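Local coordinates for probable ABC transporter phosphite binding protein PhnD1 (Prochlorococcus marinus str. MIT 9301, PDB 5LQ5) that binds inorganic phosphite strongly in the periplasm, with methylphosphonate and phosphate held only very weakly, and probably delivers phosphite to an ABC transporter, at residues I108-F119 with Y135-E143; V18-E29 with S239-F247. All coordinates share one frame; numbering follows the deposited sequence.

Contacts 1 and 2 lie on opposite sides of the chain's centre, with centres about 37 Å apart and nearest atoms about 20 Å apart. Contact 2 closes the longer circuit: helix 16-34, near the start of the chain, packs on helix 238-246, more than 200 residues later, beside the mixed sheet that includes strands 5-10, 37-40 and 207-210. Contact 1 falls within that span and is more local, joining the loop before strand 119-121 to the end of helix 127-139, against the sheet of strands 92-97, 172-176 and 194-199. Each contact thus belongs to a different lobe, packing beside that lobe's own sheet, with the phosphite ion held in the cleft between the lobes, as in periplasmic binding proteins generally.

Contact 1 of 2, residues I108-F119 with Y135-E143; sequences IKGLKKLKNLRF and YFLNQAGVE
Ile108 lays its CD1 methyl against the last turn of helix 127-139, 3.5 Å from Phe136 O and 4.0 Å from Phe136 CB, while the side chain of Gln139 crosses it at about a right angle. With CG1 anti to the backbone nitrogen (chi1 -168°) and CD1 extended beyond it, the isoleucine reaches along the helix rather than stopping at Ala140. The Ala140 methyl sits near the closest pair of CA atoms, those of Lys109 and Ala140, its CB 3.4 Å from Ile108 O and 3.8 Å from Leu111 CB. Leu111 touches several residues: its CB also meets Leu137 CD2, and its CD1 rests by the Phe136 carbonyl. Deeper still, Leu137 spreads its two methyls, CD2 touching Leu111 and Leu114, CD1 meeting Phe119 CZ at 4.3 Å.

Past the helix end, Gly141 adopts a positive phi and the chain folds back in a Schellman motif, with Val142 N bonded to Leu137 O at 2.9 Å. Val142 then packs its CG2 3.6 Å from Leu111 O, beside Lys112 CA. Lys112 bends at chi3 and chi4 to carry its ammonium group over this turn, where NZ donates to a lone pair of Ala140 O in the carbonyl plane (3.2 Å); the side chain is poorly ordered, so the bond is probably a loose one. A 3-10 segment and the type II turn from Leu114 to Leu117 that precede strand 119-121, joined to the Schellman-capped end of the following helix, thus pack against strands 92-97, 172-176 and 194-199 of one alpha/beta lobe of the periplasmic binding protein fold.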
loop_
_atom_site.group_PDB
_atom_site.type_symbol
_atom_site.label_atom_id
_atom_site.label_comp_id
_atom_site.label_asym_id
_atom_site.label_seq_id
_atom_site.Cartn_x
_atom_site.Cartn_y
_atom_site.Cartn_z
ATOM N N ILE A 108 2.391 15.968 16.687
ATOM C CA ILE A 108 2.235 14.538 17.010
ATOM C C ILE A 108 1.667 14.257 18.422
ATOM O O ILE A 108 0.934 13.295 18.627
ATOM C CB ILE A 108 3.568 13.755 16.826
ATOM C CG1 ILE A 108 3.350 12.235 16.879
ATOM C CG2 ILE A 108 4.611 14.154 17.862
ATOM C CD1 ILE A 108 4.557 11.449 16.441
ATOM N N LYS A 109 2.007 15.096 19.396
ATOM C CA LYS A 109 1.553 14.886 20.801
ATOM C C LYS A 109 0.015 14.939 20.968
ATOM O O LYS A 109 -0.555 14.332 21.903
ATOM C CB LYS A 109 2.220 15.895 21.754
ATOM C CG LYS A 109 3.743 15.829 21.807
ATOM C CD LYS A 109 4.276 14.819 22.808
ATOM C CE LYS A 109 5.738 15.113 23.135
ATOM N NZ LYS A 109 6.286 14.211 24.182
ATOM N N GLY A 110 -0.639 15.611 20.021
ATOM C CA GLY A 110 -2.110 15.695 19.924
ATOM C C GLY A 110 -2.809 14.355 19.699
ATOM O O GLY A 110 -4.023 14.206 19.898
ATOM N N LEU A 111 -2.050 13.360 19.257
ATOM C CA LEU A 111 -2.615 12.003 19.104
ATOM C C LEU A 111 -3.133 11.415 20.421
ATOM O O LEU A 111 -3.937 10.506 20.403
ATOM C CB LEU A 111 -1.596 11.031 18.483
ATOM C CG LEU A 111 -1.242 11.269 17.024
ATOM C CD1 LEU A 111 -0.132 10.276 16.639
ATOM C CD2 LEU A 111 -2.434 11.145 16.098
ATOM N N LYS A 112 -2.686 11.946 21.563
ATOM C CA LYS A 112 -3.276 11.614 22.875
ATOM C C LYS A 112 -4.792 11.799 22.941
ATOM O O LYS A 112 -5.471 11.133 23.744
ATOM C CB LYS A 112 -2.606 12.415 24.022
ATOM C CG LYS A 112 -1.434 11.693 24.664
ATOM C CD LYS A 112 -0.598 12.609 25.548
ATOM C CE LYS A 112 -0.056 11.892 26.781
ATOM N NZ LYS A 112 0.545 10.553 26.517
ATOM N N LYS A 113 -5.319 12.696 22.112
ATOM C CA LYS A 113 -6.788 12.929 22.033
ATOM C C LYS A 113 -7.557 11.695 21.489
ATOM O O LYS A 113 -8.770 11.604 21.578
ATOM C CB LYS A 113 -7.109 14.181 21.208
ATOM C CG LYS A 113 -6.649 15.484 21.869
ATOM C CD LYS A 113 -6.849 16.681 20.964
ATOM C CE LYS A 113 -5.989 17.878 21.350
ATOM N NZ LYS A 113 -6.209 19.056 20.451
ATOM N N LEU A 114 -6.827 10.715 20.958
ATOM C CA LEU A 114 -7.469 9.480 20.461
ATOM C C LEU A 114 -7.660 8.382 21.488
ATOM O O LEU A 114 -8.311 7.351 21.234
ATOM C CB LEU A 114 -6.742 8.971 19.223
ATOM C CG LEU A 114 -6.670 9.980 18.070
ATOM C CD1 LEU A 114 -5.891 9.399 16.905
ATOM C CD2 LEU A 114 -8.040 10.446 17.582
ATOM N N LYS A 115 -7.089 8.583 22.662
ATOM C CA LYS A 115 -7.273 7.632 23.762
ATOM C C LYS A 115 -8.768 7.509 24.128
ATOM O O LYS A 115 -9.515 8.482 24.049
ATOM C CB LYS A 115 -6.458 8.061 24.980
ATOM C CG LYS A 115 -4.951 7.957 24.821
ATOM C CD LYS A 115 -4.290 8.262 26.163
ATOM C CE LYS A 115 -2.851 7.807 26.253
ATOM N NZ LYS A 115 -2.448 7.793 27.680
ATOM N N ASN A 116 -9.169 6.293 24.511
ATOM C CA ASN A 116 -10.560 5.966 24.887
ATOM C C ASN A 116 -11.569 6.174 23.750
ATOM O O ASN A 116 -12.762 6.364 23.987
ATOM C CB ASN A 116 -10.998 6.697 26.173
ATOM C CG ASN A 116 -12.183 6.004 26.889
ATOM O OD1 ASN A 116 -12.274 4.751 26.978
ATOM N ND2 ASN A 116 -13.099 6.828 27.425
ATOM N N LEU A 117 -11.077 6.149 22.504
ATOM C CA LEU A 117 -11.949 6.142 21.328
ATOM C C LEU A 117 -11.877 4.768 20.700
ATOM O O LEU A 117 -10.929 4.000 20.942
ATOM C CB LEU A 117 -11.543 7.200 20.307
ATOM C CG LEU A 117 -11.661 8.665 20.744
ATOM C CD1 LEU A 117 -11.238 9.569 19.591
ATOM C CD2 LEU A 117 -13.076 9.000 21.182
ATOM N N ARG A 118 -12.874 4.467 19.882
ATOM C CA ARG A 118 -12.878 3.263 19.053
ATOM C C ARG A 118 -12.029 3.548 17.805
ATOM O O ARG A 118 -12.353 4.445 17.013
ATOM C CB ARG A 118 -14.298 2.871 18.676
ATOM C CG ARG A 118 -15.173 2.508 19.868
ATOM C CD ARG A 118 -16.639 2.411 19.470
ATOM N NE ARG A 118 -17.038 3.640 18.795
ATOM C CZ ARG A 118 -18.054 3.740 17.948
ATOM N NH1 ARG A 118 -18.790 2.697 17.689
ATOM N NH2 ARG A 118 -18.315 4.881 17.355
ATOM N N PHE A 119 -10.918 2.836 17.659
ATOM C CA PHE A 119 -9.896 3.160 16.633
ATOM C C PHE A 119 -9.678 1.938 15.744
ATOM O O PHE A 119 -9.585 0.808 16.229
ATOM C CB PHE A 119 -8.558 3.573 17.276
ATOM C CG PHE A 119 -7.537 4.004 16.287
ATOM C CD1 PHE A 119 -7.470 5.326 15.885
ATOM C CD2 PHE A 119 -6.717 3.083 15.671
ATOM C CE1 PHE A 119 -6.560 5.742 14.917
ATOM C CE2 PHE A 119 -5.798 3.478 14.720
ATOM C CZ PHE A 119 -5.732 4.797 14.320
ATOM N N TYR A 135 3.579 3.318 15.077
ATOM C CA TYR A 135 4.842 3.959 15.434
ATOM C C TYR A 135 4.631 5.384 15.952
ATOM O O TYR A 135 5.163 5.756 16.999
ATOM C CB TYR A 135 5.802 3.925 14.225
ATOM C CG TYR A 135 7.158 4.521 14.423
ATOM C CD1 TYR A 135 8.138 3.836 15.140
ATOM C CD2 TYR A 135 7.494 5.703 13.807
ATOM C CE1 TYR A 135 9.403 4.376 15.285
ATOM C CE2 TYR A 135 8.748 6.250 13.921
ATOM C CZ TYR A 135 9.697 5.578 14.651
ATOM O OH TYR A 135 10.932 6.139 14.748
ATOM N N PHE A 136 3.866 6.170 15.212
ATOM C CA PHE A 136 3.605 7.581 15.582
ATOM C C PHE A 136 2.746 7.714 16.834
ATOM O O PHE A 136 3.022 8.540 17.726
ATOM C CB PHE A 136 3.030 8.374 14.430
ATOM C CG PHE A 136 3.941 8.476 13.231
ATOM C CD1 PHE A 136 5.262 8.904 13.346
ATOM C CD2 PHE A 136 3.459 8.123 11.987
ATOM C CE1 PHE A 136 6.076 8.982 12.221
ATOM C CE2 PHE A 136 4.263 8.199 10.861
ATOM C CZ PHE A 136 5.576 8.626 10.968
ATOM N N LEU A 137 1.726 6.865 16.928
ATOM C CA LEU A 137 0.890 6.805 18.142
ATOM C C LEU A 137 1.769 6.564 19.369
ATOM O O LEU A 137 1.689 7.263 20.393
ATOM C CB LEU A 137 -0.164 5.703 18.041
ATOM C CG LEU A 137 -1.380 6.080 17.191
ATOM C CD1 LEU A 137 -2.113 4.844 16.701
ATOM C CD2 LEU A 137 -2.335 6.972 17.966
ATOM N N ASN A 138 2.639 5.574 19.249
ATOM C CA ASN A 138 3.559 5.198 20.333
ATOM C C ASN A 138 4.487 6.338 20.726
ATOM O O ASN A 138 4.746 6.547 21.901
ATOM C CB ASN A 138 4.379 3.959 19.984
ATOM C CG ASN A 138 3.572 2.668 19.953
ATOM O OD1 ASN A 138 2.375 2.591 20.280
ATOM N ND2 ASN A 138 4.225 1.640 19.503
ATOM N N GLN A 139 4.938 7.101 19.750
ATOM C CA GLN A 139 5.783 8.279 20.025
ATOM C C GLN A 139 5.038 9.332 20.832
ATOM O O GLN A 139 5.634 10.001 21.664
ATOM C CB GLN A 139 6.291 8.886 18.736
ATOM C CG GLN A 139 7.446 8.090 18.129
ATOM C CD GLN A 139 8.083 8.776 16.945
ATOM O OE1 GLN A 139 7.414 9.462 16.168
ATOM N NE2 GLN A 139 9.393 8.595 16.794
ATOM N N ALA A 140 3.736 9.438 20.586
ATOM C CA ALA A 140 2.807 10.305 21.397
ATOM C C ALA A 140 2.362 9.726 22.770
ATOM O O ALA A 140 1.566 10.350 23.486
ATOM C CB ALA A 140 1.569 10.620 20.578
ATOM N N GLY A 141 2.853 8.544 23.116
ATOM C CA GLY A 141 2.449 7.843 24.343
ATOM C C GLY A 141 1.145 7.086 24.275
ATOM O O GLY A 141 0.614 6.696 25.319
ATOM N N VAL A 142 0.649 6.874 23.044
ATOM C CA VAL A 142 -0.594 6.129 22.809
ATOM C C VAL A 142 -0.236 4.702 22.365
ATOM O O VAL A 142 0.503 4.515 21.374
ATOM C CB VAL A 142 -1.538 6.797 21.780
ATOM C CG1 VAL A 142 -2.861 6.049 21.705
ATOM C CG2 VAL A 142 -1.745 8.277 22.124
ATOM N N GLU A 143 -0.801 3.726 23.075
ATOM C CA GLU A 143 -0.667 2.295 22.756
ATOM C C GLU A 143 -2.055 1.750 22.465
ATOM O O GLU A 143 -3.089 2.321 22.886
ATOM C CB GLU A 143 -0.025 1.510 23.909
ATOM C CG GLU A 143 1.396 1.971 24.221
ATOM C CD GLU A 143 2.056 1.187 25.334
ATOM O OE1 GLU A 143 2.197 -0.046 25.202
ATOM O OE2 GLU A 143 2.462 1.813 26.328
#

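Contact 2 of 2, residues V18-E29 with S239-F247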
loop_
_atom_site.group_PDB
_atom_site.type_symbol
_atom_site.label_atom_id
_atom_site.label_comp_id
_atom_site.label_asym_id
_atom_site.label_seq_id
_atom_site.Cartn_x
_atom_site.Cartn_y
_atom_site.Cartn_z
ATOM N N VAL A 18 -11.465 -1.085 -8.025
ATOM C CA VAL A 18 -10.315 -0.212 -8.298
ATOM C C VAL A 18 -9.112 -1.063 -8.712
ATOM O O VAL A 18 -8.407 -0.758 -9.663
ATOM C CB VAL A 18 -9.962 0.660 -7.055
ATOM C CG1 VAL A 18 -8.661 1.438 -7.264
ATOM C CG2 VAL A 18 -11.118 1.604 -6.734
ATOM N N LEU A 19 -8.862 -2.122 -7.962
ATOM C CA LEU A 19 -7.700 -2.986 -8.218
ATOM C C LEU A 19 -7.807 -3.669 -9.565
ATOM O O LEU A 19 -6.842 -3.692 -10.336
ATOM C CB LEU A 19 -7.538 -4.064 -7.135
ATOM C CG LEU A 19 -7.377 -3.575 -5.702
ATOM C CD1 LEU A 19 -7.434 -4.778 -4.765
ATOM C CD2 LEU A 19 -6.127 -2.781 -5.504
ATOM N N ASP A 20 -8.986 -4.224 -9.841
ATOM C CA ASP A 20 -9.224 -4.889 -11.133
ATOM C C ASP A 20 -8.926 -3.935 -12.290
ATOM O O ASP A 20 -8.216 -4.269 -13.242
ATOM C CB ASP A 20 -10.682 -5.308 -11.255
ATOM C CG ASP A 20 -11.021 -6.566 -10.484
ATOM O OD1 ASP A 20 -10.122 -7.290 -10.030
ATOM O OD2 ASP A 20 -12.241 -6.837 -10.344
ATOM N N LYS A 21 -9.476 -2.732 -12.211
ATOM C CA LYS A 21 -9.303 -1.752 -13.304
ATOM C C LYS A 21 -7.827 -1.401 -13.540
ATOM O O LYS A 21 -7.337 -1.469 -14.674
ATOM C CB LYS A 21 -10.111 -0.476 -13.045
ATOM C CG LYS A 21 -10.335 0.348 -14.305
ATOM C CD LYS A 21 -11.016 1.666 -14.000
ATOM C CE LYS A 21 -10.987 2.551 -15.239
ATOM N NZ LYS A 21 -11.556 3.900 -15.001
ATOM N N ARG A 22 -7.142 -1.055 -12.454
ATOM C CA ARG A 22 -5.721 -0.693 -12.447
ATOM C C ARG A 22 -4.863 -1.815 -12.980
ATOM O O ARG A 22 -4.046 -1.611 -13.925
ATOM C CB ARG A 22 -5.260 -0.354 -11.022
ATOM C CG ARG A 22 -3.834 0.099 -10.934
ATOM C CD ARG A 22 -3.664 1.037 -9.799
ATOM N NE ARG A 22 -3.526 0.340 -8.550
ATOM C CZ ARG A 22 -3.385 0.955 -7.385
ATOM N NH1 ARG A 22 -3.424 2.283 -7.316
ATOM N NH2 ARG A 22 -3.210 0.239 -6.286
ATOM N N PHE A 23 -4.964 -2.980 -12.353
ATOM C CA PHE A 23 -4.000 -4.049 -12.655
ATOM C C PHE A 23 -4.275 -4.794 -13.947
ATOM O O PHE A 23 -3.356 -5.268 -14.613
ATOM C CB PHE A 23 -3.783 -4.953 -11.437
ATOM C CG PHE A 23 -3.102 -4.226 -10.335
ATOM C CD1 PHE A 23 -1.763 -3.840 -10.448
ATOM C CD2 PHE A 23 -3.809 -3.842 -9.200
ATOM C CE1 PHE A 23 -1.171 -3.092 -9.470
ATOM C CE2 PHE A 23 -3.201 -3.120 -8.200
ATOM C CZ PHE A 23 -1.887 -2.736 -8.338
ATOM N N ASN A 24 -5.525 -4.796 -14.371
ATOM C CA ASN A 24 -5.832 -5.334 -15.709
ATOM C C ASN A 24 -5.283 -4.391 -16.800
ATOM O O ASN A 24 -4.713 -4.876 -17.810
ATOM C CB ASN A 24 -7.332 -5.563 -15.902
ATOM C CG ASN A 24 -7.875 -6.753 -15.114
ATOM O OD1 ASN A 24 -7.189 -7.743 -14.848
ATOM N ND2 ASN A 24 -9.168 -6.680 -14.774
ATOM N N LEU A 25 -5.433 -3.082 -16.633
ATOM C CA LEU A 25 -4.902 -2.134 -17.653
ATOM C C LEU A 25 -3.369 -2.189 -17.737
ATOM O O LEU A 25 -2.768 -2.232 -18.811
ATOM C CB LEU A 25 -5.326 -0.701 -17.357
ATOM C CG LEU A 25 -6.767 -0.332 -17.671
ATOM C CD1 LEU A 25 -7.044 1.070 -17.159
ATOM C CD2 LEU A 25 -7.051 -0.427 -19.173
ATOM N N PHE A 26 -2.745 -2.259 -16.566
ATOM C CA PHE A 26 -1.279 -2.417 -16.446
ATOM C C PHE A 26 -0.804 -3.684 -17.166
ATOM O O PHE A 26 0.139 -3.654 -17.974
ATOM C CB PHE A 26 -0.916 -2.492 -14.954
ATOM C CG PHE A 26 0.563 -2.630 -14.683
ATOM C CD1 PHE A 26 1.406 -1.526 -14.706
ATOM C CD2 PHE A 26 1.100 -3.872 -14.390
ATOM C CE1 PHE A 26 2.768 -1.658 -14.453
ATOM C CE2 PHE A 26 2.451 -4.019 -14.149
ATOM C CZ PHE A 26 3.288 -2.913 -14.163
ATOM N N SER A 27 -1.469 -4.785 -16.878
ATOM C CA SER A 27 -1.127 -6.091 -17.450
ATOM C C SER A 27 -1.215 -6.093 -18.974
ATOM O O SER A 27 -0.365 -6.632 -19.657
ATOM C CB SER A 27 -1.988 -7.206 -16.852
ATOM O OG SER A 27 -1.676 -7.353 -15.462
ATOM N N LYS A 28 -2.239 -5.445 -19.493
ATOM C CA LYS A 28 -2.437 -5.404 -20.950
ATOM C C LYS A 28 -1.324 -4.619 -21.651
ATOM O O LYS A 28 -0.844 -5.017 -22.709
ATOM C CB LYS A 28 -3.831 -4.863 -21.317
ATOM C CG LYS A 28 -4.925 -5.926 -21.218
ATOM C CD LYS A 28 -6.306 -5.343 -21.488
ATOM C CE LYS A 28 -7.420 -6.310 -21.095
ATOM N NZ LYS A 28 -7.874 -7.166 -22.222
ATOM N N GLU A 29 -0.888 -3.537 -21.038
ATOM C CA GLU A 29 0.208 -2.720 -21.572
ATOM C C GLU A 29 1.537 -3.498 -21.507
ATOM O O GLU A 29 2.306 -3.521 -22.459
ATOM C CB GLU A 29 0.330 -1.373 -20.854
ATOM C CG GLU A 29 1.399 -0.424 -21.427
ATOM C CD GLU A 29 1.196 -0.103 -22.912
ATOM O OE1 GLU A 29 0.032 -0.119 -23.406
ATOM O OE2 GLU A 29 2.215 0.174 -23.598
ATOM N N SER A 239 -2.691 5.726 -23.505
ATOM C CA SER A 239 -2.826 4.456 -22.794
ATOM C C SER A 239 -1.938 4.393 -21.553
ATOM O O SER A 239 -2.324 3.793 -20.568
ATOM C CB SER A 239 -2.545 3.286 -23.710
ATOM O OG SER A 239 -1.249 3.399 -24.264
ATOM N N HIS A 240 -0.780 5.029 -21.597
ATOM C CA HIS A 240 0.106 5.055 -20.421
ATOM C C HIS A 240 -0.463 5.944 -19.352
ATOM O O HIS A 240 -0.426 5.617 -18.183
ATOM C CB HIS A 240 1.490 5.529 -20.769
ATOM C CG HIS A 240 2.196 4.612 -21.692
ATOM N ND1 HIS A 240 3.538 4.714 -21.972
ATOM C CD2 HIS A 240 1.759 3.511 -22.340
ATOM C CE1 HIS A 240 3.890 3.734 -22.780
ATOM N NE2 HIS A 240 2.825 3.004 -23.034
ATOM N N LYS A 241 -1.028 7.059 -19.801
ATOM C CA LYS A 241 -1.664 8.037 -18.900
ATOM C C LYS A 241 -2.784 7.403 -18.064
ATOM O O LYS A 241 -2.878 7.640 -16.854
ATOM C CB LYS A 241 -2.220 9.217 -19.706
ATOM C CG LYS A 241 -2.562 10.440 -18.878
ATOM C CD LYS A 241 -3.255 11.505 -19.726
ATOM C CE LYS A 241 -3.351 12.829 -18.986
ATOM N NZ LYS A 241 -4.089 12.712 -17.693
ATOM N N GLN A 242 -3.595 6.586 -18.725
ATOM C CA GLN A 242 -4.736 5.914 -18.094
ATOM C C GLN A 242 -4.241 5.054 -16.956
ATOM O O GLN A 242 -4.874 4.999 -15.898
ATOM C CB GLN A 242 -5.468 4.990 -19.054
ATOM C CG GLN A 242 -6.385 5.658 -20.054
ATOM C CD GLN A 242 -7.057 4.639 -20.958
ATOM O OE1 GLN A 242 -6.959 3.425 -20.730
ATOM N NE2 GLN A 242 -7.736 5.121 -21.992
ATOM N N ILE A 243 -3.124 4.368 -17.193
ATOM C CA ILE A 243 -2.516 3.503 -16.149
ATOM C C ILE A 243 -1.940 4.373 -15.038
ATOM O O ILE A 243 -2.223 4.172 -13.852
ATOM C CB ILE A 243 -1.414 2.579 -16.743
ATOM C CG1 ILE A 243 -2.038 1.506 -17.631
ATOM C CG2 ILE A 243 -0.610 1.883 -15.652
ATOM C CD1 ILE A 243 -1.097 0.965 -18.705
ATOM N N LEU A 244 -1.088 5.311 -15.426
ATOM C CA LEU A 244 -0.387 6.203 -14.477
ATOM C C LEU A 244 -1.345 6.989 -13.578
ATOM O O LEU A 244 -1.127 7.117 -12.360
ATOM C CB LEU A 244 0.599 7.142 -15.191
ATOM C CG LEU A 244 1.864 6.459 -15.753
ATOM C CD1 LEU A 244 2.490 7.272 -16.862
ATOM C CD2 LEU A 244 2.896 6.185 -14.667
ATOM N N ASP A 245 -2.432 7.466 -14.168
ATOM C CA ASP A 245 -3.474 8.186 -13.390
ATOM C C ASP A 245 -4.112 7.279 -12.299
ATOM O O ASP A 245 -4.444 7.736 -11.203
ATOM C CB ASP A 245 -4.583 8.724 -14.294
ATOM C CG ASP A 245 -4.160 9.940 -15.132
ATOM O OD1 ASP A 245 -3.071 10.542 -14.898
ATOM O OD2 ASP A 245 -4.960 10.298 -16.029
ATOM N N MET A 246 -4.243 5.991 -12.608
ATOM C CA MET A 246 -4.754 5.002 -11.627
ATOM C C MET A 246 -3.808 4.781 -10.464
ATOM O O MET A 246 -4.250 4.294 -9.413
ATOM C CB MET A 246 -5.034 3.645 -12.268
ATOM C CG MET A 246 -6.161 3.606 -13.279
ATOM S SD MET A 246 -7.816 3.737 -12.616
ATOM C CE MET A 246 -7.952 2.555 -11.263
ATOM N N PHE A 247 -2.524 5.090 -10.678
ATOM C CA PHE A 247 -1.477 5.032 -9.617
ATOM C C PHE A 247 -1.191 6.407 -8.997
ATOM O O PHE A 247 -0.303 6.543 -8.162
ATOM C CB PHE A 247 -0.163 4.474 -10.176
ATOM C CG PHE A 247 -0.165 3.003 -10.407
ATOM C CD1 PHE A 247 0.225 2.127 -9.378
ATOM C CD2 PHE A 247 -0.555 2.471 -11.603
ATOM C CE1 PHE A 247 0.232 0.751 -9.588
ATOM C CE2 PHE A 247 -0.564 1.107 -11.822
ATOM C CZ PHE A 247 -0.180 0.232 -10.802
#
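The Phe247 ring carries Arg22 CD over the centre of one face, 3.6 Å from its centroid, and the guanidinium continues across that face nearly parallel, the planes 11° apart in an off-centre cation-pi stack. At the guanidinium edge lie Phe23 CE2 and Met246 O, which accepts from Arg22 NH1 at 3.0 Å with an N-H...O angle of 160°, while Arg22 CG sits over one face of the Phe23 ring. In this periplasmic binding protein lobe, helices 18-29 and 239-246 run roughly antiparallel, crossing at -143°, and the arginine holds the backbone carbonyl of Met246. Arg22 CG, anti to the backbone nitrogen, leads the chain to the ring, and the bend at chi3 turns the guanidinium flat. Replacing Arg22 by an alanine would probably uncover that face of Phe247 and cost Met246 O its side-chain donor.

Met246 curls round so that CE reaches Val18 O, while Phe23 CE1 approaches Phe247 CZ at 3.7 Å. Ile243 wedges CG1 against Leu25 and CG2 at the edge of the Phe26 ring, and its CD1 lies 3.5 Å from Glu29 CB. At the far end His240 NE2 donates to Glu29 OE2 at 2.9 Å, coming from above the carboxylate plane.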